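Local coordinates for protein L-lysine 6-oxidase (Marinomonas mediterranea, PDB 3WEU) that oxidises the side-chain amine of L-lysine with a cysteine tryptophylquinone cofactor, releasing hydrogen peroxide that gives it antibacterial activity, at residues Pro78-Ile83 with Cys228-Ser233. Sequence-based numbering, arbitrary orientation.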
# COMPACT_ATOMS: atom_id res chain seq x y z
N PRO A 78 -5.23 50.08 -40.53
CA PRO A 78 -4.67 50.33 -41.86
C PRO A 78 -3.22 49.78 -42.03
O PRO A 78 -2.35 49.85 -41.12
CB PRO A 78 -4.67 51.87 -41.98
CG PRO A 78 -5.04 52.44 -40.64
CD PRO A 78 -5.32 51.29 -39.69
N ASN A 79 -2.98 49.23 -43.19
CA ASN A 79 -1.66 48.78 -43.59
C ASN A 79 -1.33 47.44 -42.94
O ASN A 79 -0.24 46.94 -43.14
CB ASN A 79 -0.54 49.85 -43.36
CG ASN A 79 0.76 49.58 -44.20
OD1 ASN A 79 0.72 49.09 -45.33
ND2 ASN A 79 1.92 49.90 -43.61
N VAL A 80 -2.24 46.88 -42.14
CA VAL A 80 -2.05 45.53 -41.64
C VAL A 80 -2.77 44.52 -42.51
O VAL A 80 -3.99 44.55 -42.70
CB VAL A 80 -2.51 45.36 -40.17
CG1 VAL A 80 -2.38 43.90 -39.73
CG2 VAL A 80 -1.66 46.23 -39.28
N LYS A 81 -2.03 43.56 -43.01
CA LYS A 81 -2.68 42.54 -43.74
C LYS A 81 -2.77 41.24 -42.98
O LYS A 81 -3.64 40.47 -43.23
CB LYS A 81 -2.03 42.41 -45.14
CG LYS A 81 -0.98 41.35 -45.31
CD LYS A 81 -0.29 41.47 -46.71
CE LYS A 81 -0.74 40.45 -47.67
NZ LYS A 81 -0.02 40.58 -49.00
N ASN A 82 -1.87 40.95 -42.03
CA ASN A 82 -2.10 39.75 -41.21
C ASN A 82 -1.38 39.91 -39.90
O ASN A 82 -0.48 40.70 -39.82
CB ASN A 82 -1.56 38.48 -41.86
CG ASN A 82 -2.27 37.23 -41.33
OD1 ASN A 82 -3.28 37.26 -40.60
ND2 ASN A 82 -1.74 36.11 -41.71
N ILE A 83 -1.77 39.08 -38.94
CA ILE A 83 -1.14 39.03 -37.63
C ILE A 83 -1.18 37.54 -37.31
O ILE A 83 -2.22 36.99 -37.19
CB ILE A 83 -1.92 39.84 -36.57
CG1 ILE A 83 -1.91 41.34 -36.95
CG2 ILE A 83 -1.31 39.57 -35.21
CD1 ILE A 83 -2.78 42.26 -36.03
N CYS A 228 4.64 36.97 -32.25
CA CYS A 228 3.69 37.70 -33.02
C CYS A 228 4.38 38.29 -34.22
O CYS A 228 5.27 39.12 -34.05
CB CYS A 228 3.12 38.88 -32.26
SG CYS A 228 1.81 39.77 -33.08
N VAL A 229 3.90 37.93 -35.40
CA VAL A 229 4.40 38.54 -36.68
C VAL A 229 3.25 39.32 -37.29
O VAL A 229 2.19 38.76 -37.59
CB VAL A 229 4.86 37.45 -37.68
CG1 VAL A 229 5.33 38.08 -39.01
CG2 VAL A 229 5.95 36.57 -37.10
N VAL A 230 3.45 40.60 -37.47
CA VAL A 230 2.51 41.46 -38.10
C VAL A 230 3.04 41.74 -39.51
O VAL A 230 4.19 42.21 -39.67
CB VAL A 230 2.49 42.82 -37.39
CG1 VAL A 230 1.62 43.83 -38.15
CG2 VAL A 230 1.93 42.62 -35.95
N THR A 231 2.22 41.42 -40.50
CA THR A 231 2.62 41.58 -41.90
C THR A 231 1.84 42.77 -42.42
O THR A 231 0.60 42.82 -42.34
CB THR A 231 2.35 40.30 -42.67
OG1 THR A 231 3.08 39.22 -42.08
CG2 THR A 231 2.76 40.46 -44.16
N TYR A 232 2.56 43.73 -42.97
CA TYR A 232 1.93 44.91 -43.50
C TYR A 232 1.55 44.76 -44.98
O TYR A 232 1.91 43.78 -45.60
CB TYR A 232 2.84 46.08 -43.32
CG TYR A 232 3.22 46.29 -41.88
CD1 TYR A 232 2.34 46.90 -40.99
CD2 TYR A 232 4.48 45.93 -41.43
CE1 TYR A 232 2.70 47.10 -39.65
CE2 TYR A 232 4.86 46.12 -40.10
CZ TYR A 232 3.97 46.71 -39.22
OH TYR A 232 4.37 46.90 -37.93
N SER A 233 0.82 45.70 -45.55
CA SER A 233 0.27 45.56 -46.94
C SER A 233 1.29 45.31 -47.98
O SER A 233 1.00 44.70 -48.98
CB SER A 233 -0.48 46.80 -47.37
OG SER A 233 -1.39 47.11 -46.37
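Lys81 and Asn82 share Thr231 as partner, a classic beta bulge between two antiparallel strands. Thr231 O accepts both of their N-H groups, from Lys81 N at 2.8 Å and from Asn82 N at 3.1 Å, with both donors in its carbonyl plane. Thr231 N returns a nearly straight bond to Asn82 O. At the bulge the Lys81 side chain starts out toward the partner strand. The Lys81 and Thr231 side chains cross obliquely, with Lys81 CG 4.0 Å from Thr231 CG2, and Lys81 CD lies 3.4 Å from Tyr232 O. The Lys81 side chain bends at chi3 (-104°), which sets CE. Its NZ forms a salt bridge with Asp235. Beyond the bulge, Ile83 and Val230 run alongside each other on one face, while Ile83 CG2 meets Cys228 SG at 3.8 Å. At the other end, Asn79 O lies at the edge of the Tyr232 ring, in its plane, and accepts Ser233 N at 2.9 Å from above the carbonyl plane. The Asn79 and Tyr232 side chains cross at about a right angle, with amide and ring planes 26° apart. Asn79 OD1 accepts Ser233 OG at 3.1 Å. Val80 CG2 approaches the Tyr232 ring obliquely. Tyr232 OH is hydrogen-bonded to Glu238. The contact joins the start of strand 80-91 to the end of strand 223-232. Strand 237-247 pairs with strand 223-232 in the same sheet, and Leu3 packs against Val230 and Tyr232.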